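Local coordinates for malonyl CoA-acyl carrier protein transacylase (Clostridium perfringens, PDB 3PTW) that probably catalyses the transfer of a malonyl group from malonyl-CoA to acyl carrier protein, supplying the extender unit for fatty acid synthesis, at residues L175-A178 with M179-K183; Q141-E144 with I145-K148; K303-S306 with K307-M311. All blocks are in the same frame, centred on the assembly; numbering follows the deposited sequence.

Contact 1: residues L175-A178 with M179-K183; sequences LEKA and MEFIK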
ATOM      1  N   LEU A 175      23.045  -3.281   6.138  1.00 34.63           N
ATOM      2  CA  LEU A 175      22.045  -4.343   5.970  1.00 35.54           C
ATOM      3  C   LEU A 175      22.690  -5.730   5.937  1.00 37.89           C
ATOM      4  O   LEU A 175      22.139  -6.693   6.460  1.00 38.33           O
ATOM      5  CB  LEU A 175      21.245  -4.114   4.691  1.00 34.29           C
ATOM      6  CG  LEU A 175      19.818  -3.568   4.727  1.00 32.85           C
ATOM      7  CD1 LEU A 175      19.414  -2.878   6.043  1.00 33.83           C
ATOM      8  CD2 LEU A 175      19.556  -2.695   3.534  1.00 33.33           C
ATOM      9  N   GLU A 176      23.868  -5.812   5.327  1.00 39.52           N
ATOM     10  CA  GLU A 176      24.632  -7.045   5.277  1.00 40.99           C
ATOM     11  C   GLU A 176      24.997  -7.503   6.681  1.00 40.45           C
ATOM     12  O   GLU A 176      24.934  -8.691   6.981  1.00 41.14           O
ATOM     13  CB  GLU A 176      25.910  -6.837   4.464  1.00 43.34           C
ATOM     14  CG  GLU A 176      26.100  -7.862   3.375  1.00 61.22           C
ATOM     15  CD  GLU A 176      25.730  -7.320   2.006  1.00 46.30           C
ATOM     16  OE1 GLU A 176      24.514  -7.163   1.735  1.00 60.47           O
ATOM     17  OE2 GLU A 176      26.659  -7.057   1.201  1.00 61.91           O
ATOM     18  N   LYS A 177      25.398  -6.570   7.538  1.00 39.80           N
ATOM     19  CA  LYS A 177      25.719  -6.926   8.922  1.00 40.20           C
ATOM     20  C   LYS A 177      24.478  -7.370   9.720  1.00 38.86           C
ATOM     21  O   LYS A 177      24.541  -8.324  10.504  1.00 38.81           O
ATOM     22  CB  LYS A 177      26.459  -5.787   9.625  1.00 41.81           C
ATOM     23  CG  LYS A 177      27.560  -6.272  10.567  1.00 53.97           C
ATOM     24  CD  LYS A 177      28.968  -6.120   9.987  1.00 45.17           C
ATOM     25  CE  LYS A 177      29.195  -6.941   8.723  1.00 55.11           C
ATOM     26  NZ  LYS A 177      30.291  -6.339   7.919  1.00 46.73           N
ATOM     27  N   ALA A 178      23.356  -6.683   9.492  1.00 37.43           N
ATOM     28  CA  ALA A 178      22.084  -7.007  10.137  1.00 36.84           C
ATOM     29  C   ALA A 178      21.663  -8.442   9.834  1.00 37.17           C
ATOM     30  O   ALA A 178      21.232  -9.168  10.738  1.00 36.55           O
ATOM     31  CB  ALA A 178      21.000  -6.028   9.702  1.00 35.49           C
ATOM     32  N   MET A 179      21.804  -8.830   8.564  1.00 38.01           N
ATOM     33  CA  MET A 179      21.520 -10.194   8.109  1.00 39.32           C
ATOM     34  C   MET A 179      22.357 -11.233   8.857  1.00 40.03           C
ATOM     35  O   MET A 179      21.818 -12.260   9.281  1.00 40.65           O
ATOM     36  CB  MET A 179      21.747 -10.312   6.599  1.00 40.25           C
ATOM     37  CG  MET A 179      20.716  -9.571   5.733  1.00 33.35           C
ATOM     38  SD  MET A 179      21.148  -9.644   3.970  1.00 41.57           S
ATOM     39  CE  MET A 179      21.101 -11.436   3.717  1.00 34.38           C
ATOM     40  N   GLU A 180      23.659 -10.962   9.017  1.00 40.30           N
ATOM     41  CA  GLU A 180      24.548 -11.776   9.858  1.00 41.34           C
ATOM     42  C   GLU A 180      23.993 -11.890  11.275  1.00 40.68           C
ATOM     43  O   GLU A 180      23.826 -12.996  11.776  1.00 41.04           O
ATOM     44  CB  GLU A 180      25.978 -11.199   9.929  1.00 42.72           C
ATOM     45  CG  GLU A 180      26.848 -11.396   8.689  1.00 60.22           C
ATOM     46  CD  GLU A 180      28.253 -10.801   8.846  1.00 44.96           C
ATOM     47  OE1 GLU A 180      28.845 -10.390   7.821  1.00 61.57           O
ATOM     48  OE2 GLU A 180      28.768 -10.737   9.984  1.00 61.38           O
ATOM     49  N   PHE A 181      23.705 -10.750  11.908  1.00 39.71           N
ATOM     50  CA  PHE A 181      23.177 -10.726  13.279  1.00 39.64           C
ATOM     51  C   PHE A 181      21.833 -11.460  13.422  1.00 38.91           C
ATOM     52  O   PHE A 181      21.602 -12.152  14.425  1.00 38.95           O
ATOM     53  CB  PHE A 181      23.056  -9.289  13.821  1.00 39.52           C
ATOM     54  CG  PHE A 181      24.376  -8.586  14.016  1.00 42.27           C
ATOM     55  CD1 PHE A 181      24.573  -7.310  13.504  1.00 40.34           C
ATOM     56  CD2 PHE A 181      25.423  -9.195  14.712  1.00 41.78           C
ATOM     57  CE1 PHE A 181      25.797  -6.642  13.672  1.00 42.61           C
ATOM     58  CE2 PHE A 181      26.658  -8.538  14.891  1.00 43.96           C
ATOM     59  CZ  PHE A 181      26.841  -7.257  14.366  1.00 42.33           C
ATOM     60  N   ILE A 182      20.963 -11.321  12.425  1.00 38.25           N
ATOM     61  CA  ILE A 182      19.665 -12.012  12.440  1.00 39.01           C
ATOM     62  C   ILE A 182      19.855 -13.536  12.476  1.00 42.00           C
ATOM     63  O   ILE A 182      19.209 -14.234  13.270  1.00 41.71           O
ATOM     64  CB  ILE A 182      18.752 -11.550  11.265  1.00 37.56           C
ATOM     65  CG1 ILE A 182      18.214 -10.153  11.555  1.00 33.82           C
ATOM     66  CG2 ILE A 182      17.569 -12.490  11.049  1.00 33.74           C
ATOM     67  CD1 ILE A 182      17.885  -9.353  10.332  1.00 36.35           C
ATOM     68  N   LYS A 183      20.763 -14.041  11.640  1.00 45.12           N
ATOM     69  CA  LYS A 183      21.092 -15.474  11.620  1.00 48.32           C
ATOM     70  C   LYS A 183      21.512 -15.994  12.991  1.00 49.93           C
ATOM     71  O   LYS A 183      20.962 -16.974  13.492  1.00 50.80           O
ATOM     72  CB  LYS A 183      22.186 -15.774  10.585  1.00 49.76           C
ATOM     73  CG  LYS A 183      21.747 -16.684   9.452  1.00 66.27           C
ATOM     74  CD  LYS A 183      21.836 -18.170   9.836  1.00 52.03           C
ATOM     75  CE  LYS A 183      23.141 -18.810   9.357  1.00 68.16           C
ATOM     76  NZ  LYS A 183      24.350 -18.311  10.085  1.00 53.75           N
TER
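F181 places CG anti to its own carbonyl carbon (chi1 -66°), which sends the ring back along the helix to K177. The lysine chain is bent at chi2 (103°) and chi3, and its CG lies beside the CE1 and CZ atoms of the ring, with K177 CG 3.6 Å from F181 CE1. Both residues belong to helix 172-184, which packs on the four-stranded antiparallel sheet of the smaller, ferredoxin-like subdomain of the acyltransferase fold. The two side chains cross at a slant. Beyond CG, K177 runs alongside E180, and both point the same way. K177 CE comes 3.6 Å from E180 OE1, but K177 NZ stays 4.3 Å from that oxygen. The opposite charges are therefore near each other without touching. The ammonium also makes a cation-pi contact with Y152. On another side of the helix, L175 and M179 rest on V132, and I182 on V134 and A189. A178 and F181 touch I145 and S149 of helix 139-149. The backbone bonds are those of a regular alpha-helix; E180 N to E176 O is weak at 3.3 Å. I182 N meets A178 O at 2.7 Å, and I182 CG1 lies 3.3 Å from the same oxygen.

Contact 2: residues Q141-E144 with I145-K148; sequences QVDE and IIEK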
ATOM      1  N   GLN A 141      13.026  -7.734  19.121  1.00 33.85           N
ATOM      2  CA  GLN A 141      14.235  -8.404  18.661  1.00 33.91           C
ATOM      3  C   GLN A 141      14.887  -7.623  17.540  1.00 33.22           C
ATOM      4  O   GLN A 141      16.102  -7.443  17.526  1.00 32.88           O
ATOM      5  CB  GLN A 141      13.934  -9.828  18.196  1.00 33.79           C
ATOM      6  CG  GLN A 141      13.856 -10.860  19.330  1.00 30.16           C
ATOM      7  CD  GLN A 141      13.441 -12.242  18.822  1.00 34.16           C
ATOM      8  OE1 GLN A 141      12.500 -12.378  18.049  1.00 29.90           O
ATOM      9  NE2 GLN A 141      14.162 -13.258  19.239  1.00 30.92           N
ATOM     10  N   VAL A 142      14.072  -7.161  16.598  1.00 32.95           N
ATOM     11  CA  VAL A 142      14.584  -6.376  15.491  1.00 32.52           C
ATOM     12  C   VAL A 142      15.213  -5.070  15.992  1.00 33.37           C
ATOM     13  O   VAL A 142      16.204  -4.600  15.418  1.00 33.92           O
ATOM     14  CB  VAL A 142      13.520  -6.182  14.382  1.00 31.88           C
ATOM     15  CG1 VAL A 142      14.035  -5.262  13.308  1.00 26.11           C
ATOM     16  CG2 VAL A 142      13.211  -7.519  13.745  1.00 26.56           C
ATOM     17  N   ASP A 143      14.703  -4.526  17.100  1.00 33.51           N
ATOM     18  CA  ASP A 143      15.344  -3.362  17.707  1.00 34.49           C
ATOM     19  C   ASP A 143      16.757  -3.673  18.164  1.00 36.14           C
ATOM     20  O   ASP A 143      17.646  -2.838  18.043  1.00 36.84           O
ATOM     21  CB  ASP A 143      14.524  -2.817  18.872  1.00 35.29           C
ATOM     22  CG  ASP A 143      13.256  -2.148  18.413  1.00 46.73           C
ATOM     23  OD1 ASP A 143      13.215  -1.714  17.238  1.00 34.23           O
ATOM     24  OD2 ASP A 143      12.303  -2.072  19.220  1.00 35.31           O
ATOM     25  N   GLU A 144      16.962  -4.882  18.680  1.00 37.32           N
ATOM     26  CA  GLU A 144      18.280  -5.298  19.117  1.00 38.51           C
ATOM     27  C   GLU A 144      19.228  -5.423  17.918  1.00 37.62           C
ATOM     28  O   GLU A 144      20.373  -4.975  17.987  1.00 38.22           O
ATOM     29  CB  GLU A 144      18.197  -6.604  19.924  1.00 40.22           C
ATOM     30  CG  GLU A 144      18.960  -6.549  21.234  1.00 66.90           C
ATOM     31  CD  GLU A 144      20.459  -6.592  21.039  1.00 43.16           C
ATOM     32  OE1 GLU A 144      20.921  -7.478  20.291  1.00 67.56           O
ATOM     33  OE2 GLU A 144      21.174  -5.761  21.639  1.00 67.57           O
ATOM     34  N   ILE A 145      18.743  -6.014  16.827  1.00 36.15           N
ATOM     35  CA  ILE A 145      19.486  -6.080  15.560  1.00 35.93           C
ATOM     36  C   ILE A 145      19.873  -4.695  15.021  1.00 35.52           C
ATOM     37  O   ILE A 145      21.045  -4.455  14.695  1.00 35.01           O
ATOM     38  CB  ILE A 145      18.679  -6.835  14.459  1.00 35.13           C
ATOM     39  CG1 ILE A 145      18.331  -8.264  14.910  1.00 39.93           C
ATOM     40  CG2 ILE A 145      19.417  -6.795  13.112  1.00 39.87           C
ATOM     41  CD1 ILE A 145      19.500  -9.168  15.254  1.00 35.21           C
ATOM     42  N   ILE A 146      18.880  -3.805  14.928  1.00 35.32           N
ATOM     43  CA  ILE A 146      19.100  -2.417  14.513  1.00 35.89           C
ATOM     44  C   ILE A 146      20.217  -1.779  15.370  1.00 37.61           C
ATOM     45  O   ILE A 146      21.134  -1.168  14.838  1.00 38.29           O
ATOM     46  CB  ILE A 146      17.778  -1.589  14.548  1.00 35.33           C
ATOM     47  CG1 ILE A 146      16.901  -1.945  13.343  1.00 29.60           C
ATOM     48  CG2 ILE A 146      18.059  -0.078  14.572  1.00 30.12           C
ATOM     49  CD1 ILE A 146      15.429  -1.661  13.530  1.00 34.40           C
ATOM     50  N   GLU A 147      20.150  -1.989  16.678  1.00 38.53           N
ATOM     51  CA  GLU A 147      21.155  -1.512  17.625  1.00 40.35           C
ATOM     52  C   GLU A 147      22.561  -1.979  17.262  1.00 40.39           C
ATOM     53  O   GLU A 147      23.490  -1.177  17.194  1.00 40.86           O
ATOM     54  CB  GLU A 147      20.770  -1.975  19.039  1.00 42.44           C
ATOM     55  CG  GLU A 147      21.903  -2.050  20.058  1.00 59.84           C
ATOM     56  CD  GLU A 147      22.024  -0.799  20.907  1.00 45.95           C
ATOM     57  OE1 GLU A 147      22.586  -0.913  22.029  1.00 61.67           O
ATOM     58  OE2 GLU A 147      21.561   0.291  20.475  1.00 60.08           O
ATOM     59  N   LYS A 148      22.709  -3.276  17.018  1.00 39.86           N
ATOM     60  CA  LYS A 148      24.013  -3.852  16.726  1.00 40.12           C
ATOM     61  C   LYS A 148      24.538  -3.436  15.366  1.00 38.84           C
ATOM     62  O   LYS A 148      25.756  -3.391  15.165  1.00 39.98           O
ATOM     63  CB  LYS A 148      23.948  -5.376  16.778  1.00 41.17           C
ATOM     64  CG  LYS A 148      23.849  -5.960  18.161  1.00 47.81           C
ATOM     65  CD  LYS A 148      23.507  -7.432  18.047  1.00 43.66           C
ATOM     66  CE  LYS A 148      23.950  -8.205  19.270  1.00 49.44           C
ATOM     67  NZ  LYS A 148      23.712  -9.647  19.034  1.00 45.58           N
TER
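E144 lays its carboxylate across the aliphatic end of K148, one turn further along helix 139-149. E144 OE1 is 3.3 Å from K148 CE and 3.4 Å from K148 CD. The ammonium is less close: K148 NZ to E144 OE1 is 3.8 Å, a long salt bridge. The glutamate chain turns at chi2 (-73°), and this bend carries the carboxylate toward the lysine. K148 is extended beyond CG and reaches back past the same group. The other oxygen, E144 OE2, is 4.1 Å from E147 CG. The carboxylates of E144 and E147 are turned 67° apart, and their nearest oxygens, E144 OE2 and E147 OE1, are 5.1 Å apart.

The apolar pair is V142 and I146. V142 CG1 meets I146 CD1 at 3.9 Å. V142 also packs on I166 and I168 of strand 165-169, so it joins the helix to the antiparallel sheet. I145 packs on I182 of helix 172-184, and K148 on F181. Q141 turns back toward the start of the helix, where its OE1 accepts a hydrogen bond from the backbone N of T138, the residue just before it.

Four i to i+4 backbone bonds run through the segment. The one from I146 N to V142 O is nearly straight, with an angle of 175° at the hydrogen. At the helix end, the hydroxyls of S149 and S150 bond to the carbonyl oxygens of I145 and I146.

The helix thus has an apolar side and a charged side. The long separation of E144 and K148 implies a modest electrostatic attraction, and the nearby E147 probably adds some like-charge repulsion.

Contact 3: residues K303-S306 with K307-M311; sequences KTLS and KLREM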
ATOM      1  N   LYS A 303     -16.433 -14.590  -6.403  1.00 38.68           N
ATOM      2  CA  LYS A 303     -16.196 -15.211  -5.107  1.00 39.85           C
ATOM      3  C   LYS A 303     -16.575 -14.226  -3.991  1.00 39.49           C
ATOM      4  O   LYS A 303     -17.317 -14.579  -3.072  1.00 40.77           O
ATOM      5  CB  LYS A 303     -14.727 -15.656  -4.996  1.00 40.92           C
ATOM      6  CG  LYS A 303     -14.277 -16.171  -3.635  1.00 55.86           C
ATOM      7  CD  LYS A 303     -13.018 -17.041  -3.765  1.00 41.98           C
ATOM      8  CE  LYS A 303     -12.394 -17.339  -2.395  1.00 56.16           C
ATOM      9  NZ  LYS A 303     -11.657 -18.649  -2.349  1.00 42.13           N
ATOM     10  N   THR A 304     -16.093 -12.987  -4.099  1.00 37.76           N
ATOM     11  CA  THR A 304     -16.363 -11.959  -3.096  1.00 36.42           C
ATOM     12  C   THR A 304     -17.858 -11.625  -2.992  1.00 36.76           C
ATOM     13  O   THR A 304     -18.429 -11.659  -1.899  1.00 37.13           O
ATOM     14  CB  THR A 304     -15.496 -10.708  -3.340  1.00 34.58           C
ATOM     15  OG1 THR A 304     -14.129 -11.045  -3.109  1.00 31.65           O
ATOM     16  CG2 THR A 304     -15.860  -9.572  -2.412  1.00 31.56           C
ATOM     17  N   LEU A 305     -18.492 -11.337  -4.124  1.00 36.98           N
ATOM     18  CA  LEU A 305     -19.928 -11.044  -4.141  1.00 38.07           C
ATOM     19  C   LEU A 305     -20.746 -12.212  -3.598  1.00 39.88           C
ATOM     20  O   LEU A 305     -21.739 -12.009  -2.885  1.00 40.07           O
ATOM     21  CB  LEU A 305     -20.418 -10.679  -5.554  1.00 37.46           C
ATOM     22  CG  LEU A 305     -19.900  -9.411  -6.244  1.00 47.29           C
ATOM     23  CD1 LEU A 305     -20.542  -9.266  -7.620  1.00 36.24           C
ATOM     24  CD2 LEU A 305     -20.113  -8.144  -5.406  1.00 35.91           C
ATOM     25  N   SER A 306     -20.326 -13.432  -3.938  1.00 41.24           N
ATOM     26  CA  SER A 306     -20.995 -14.640  -3.452  1.00 42.64           C
ATOM     27  C   SER A 306     -20.949 -14.737  -1.920  1.00 43.30           C
ATOM     28  O   SER A 306     -21.969 -15.033  -1.275  1.00 43.35           O
ATOM     29  CB  SER A 306     -20.391 -15.889  -4.094  1.00 42.73           C
ATOM     30  OG  SER A 306     -21.312 -16.954  -4.063  1.00 48.44           O
ATOM     31  N   LYS A 307     -19.773 -14.472  -1.345  1.00 43.30           N
ATOM     32  CA  LYS A 307     -19.631 -14.428   0.111  1.00 44.57           C
ATOM     33  C   LYS A 307     -20.476 -13.307   0.738  1.00 45.27           C
ATOM     34  O   LYS A 307     -21.147 -13.519   1.749  1.00 45.77           O
ATOM     35  CB  LYS A 307     -18.155 -14.292   0.521  1.00 44.33           C
ATOM     36  CG  LYS A 307     -17.917 -14.265   2.036  1.00 45.34           C
ATOM     37  CD  LYS A 307     -18.506 -15.492   2.736  1.00 46.46           C
ATOM     38  CE  LYS A 307     -18.007 -15.593   4.159  1.00 46.19           C
ATOM     39  NZ  LYS A 307     -18.624 -16.732   4.885  1.00 48.31           N
ATOM     40  N   LEU A 308     -20.454 -12.123   0.135  1.00 45.52           N
ATOM     41  CA  LEU A 308     -21.237 -11.006   0.675  1.00 46.67           C
ATOM     42  C   LEU A 308     -22.748 -11.266   0.657  1.00 49.28           C
ATOM     43  O   LEU A 308     -23.463 -10.830   1.565  1.00 49.53           O
ATOM     44  CB  LEU A 308     -20.903  -9.680  -0.030  1.00 45.06           C
ATOM     45  CG  LEU A 308     -19.490  -9.143   0.207  1.00 47.66           C
ATOM     46  CD1 LEU A 308     -19.223  -7.905  -0.656  1.00 43.23           C
ATOM     47  CD2 LEU A 308     -19.235  -8.847   1.676  1.00 43.44           C
ATOM     48  N   ARG A 309     -23.219 -11.980  -0.364  1.00 51.49           N
ATOM     49  CA  ARG A 309     -24.646 -12.324  -0.473  1.00 54.50           C
ATOM     50  C   ARG A 309     -25.124 -13.376   0.538  1.00 56.90           C
ATOM     51  O   ARG A 309     -26.297 -13.378   0.921  1.00 57.59           O
ATOM     52  CB  ARG A 309     -25.030 -12.702  -1.910  1.00 55.25           C
ATOM     53  CG  ARG A 309     -25.083 -11.491  -2.862  1.00 61.15           C
ATOM     54  CD  ARG A 309     -25.706 -11.835  -4.211  1.00 56.10           C
ATOM     55  NE  ARG A 309     -25.012 -12.942  -4.866  1.00 61.90           N
ATOM     56  CZ  ARG A 309     -24.079 -12.808  -5.806  1.00 56.38           C
ATOM     57  NH1 ARG A 309     -23.716 -11.603  -6.240  1.00 60.53           N
ATOM     58  NH2 ARG A 309     -23.512 -13.894  -6.321  1.00 61.59           N
ATOM     59  N   GLU A 310     -24.225 -14.257   0.969  1.00 58.74           N
ATOM     60  CA  GLU A 310     -24.509 -15.153   2.094  1.00 61.67           C
ATOM     61  C   GLU A 310     -24.832 -14.311   3.332  1.00 63.40           C
ATOM     62  O   GLU A 310     -25.912 -14.430   3.912  1.00 64.30           O
ATOM     63  CB  GLU A 310     -23.307 -16.055   2.400  1.00 61.88           C
ATOM     64  CG  GLU A 310     -23.114 -17.254   1.478  1.00 66.80           C
ATOM     65  CD  GLU A 310     -21.893 -18.093   1.860  1.00 62.87           C
ATOM     66  OE1 GLU A 310     -21.079 -18.410   0.964  1.00 66.42           O
ATOM     67  OE2 GLU A 310     -21.740 -18.431   3.055  1.00 66.88           O
ATOM     68  N   MET A 311     -23.885 -13.440   3.690  1.00 64.19           N
ATOM     69  CA  MET A 311     -23.933 -12.605   4.897  1.00 65.87           C
ATOM     70  C   MET A 311     -25.111 -11.633   4.923  1.00 67.12           C
ATOM     71  O   MET A 311     -25.641 -11.335   5.993  1.00 67.70           O
ATOM     72  CB  MET A 311     -22.612 -11.829   5.077  1.00 65.64           C
ATOM     73  CG  MET A 311     -21.347 -12.671   4.869  1.00 71.57           C
ATOM     74  SD  MET A 311     -19.777 -11.790   5.052  1.00 65.50           S
ATOM     75  CE  MET A 311     -19.347 -12.199   6.753  1.00 70.96           C
TER
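R309 folds its guanidinium back over the L305-S306 peptide, within helix 298-315, which packs on the large sheet of the acyltransferase's alpha/beta subdomain. L305 O lies 3.7 Å above the guanidinium plane, over its centre. S306 N is on the same face, displaced toward the rim. A bend at chi3 (-56°) turns the arginine back along the helix in this way. R309 NH1 then sits 3.5 Å from L305 CB, and the two side chains cross.

The apolar contact is a single pair. T304 and L308 lie side by side and point the same way, with T304 CG2 4.1 Å from L308 CD1. T304 faces the large sheet, where its side chain touches I271, L293 and V295. L305 and L308 reach V82 in a neighbouring loop. The helix thereby packs on the edge strand 291-295 and on strand 269-273 beside it.

Among hydrogen bonds, T304 OG1 is buried, and its single hydrogen must be shared or alternate between the carbonyl oxygens of N294 and S300. The backbone repeats the i to i+4 pattern, from K307 N to K303 O through E310 N to S306 O. L305 O accepts from R309 N at 2.9 Å as well as facing the guanidinium.

Charge pairing is loose. K307, bent at chi2 (56°), reaches E310 on the next turn in a long salt bridge, with K307 NZ 4.0 Å from E310 OE2.

In the fold
Contacts 1 and 2 are neighbours, with centres 10 Å apart. They lie on two helices packed together beside the small antiparallel sheet. F181 CE1 of contact 1 is 3.6 Å from K148 O of contact 2, and I145 CD1 of contact 2 is 3.7 Å from F181 O. Contact 3 belongs to the other subdomain, beside the large sheet. Its centre is about 45 Å from that of contact 1 and about 44 Å from that of contact 2. It touches neither; its nearest atoms are about 32 Å from contact 2. The GxSxG sequence around S91, consistent with the nucleophile elbow of acyltransferases, begins at G89, the end of strand 86-89. None of the three contacts includes it.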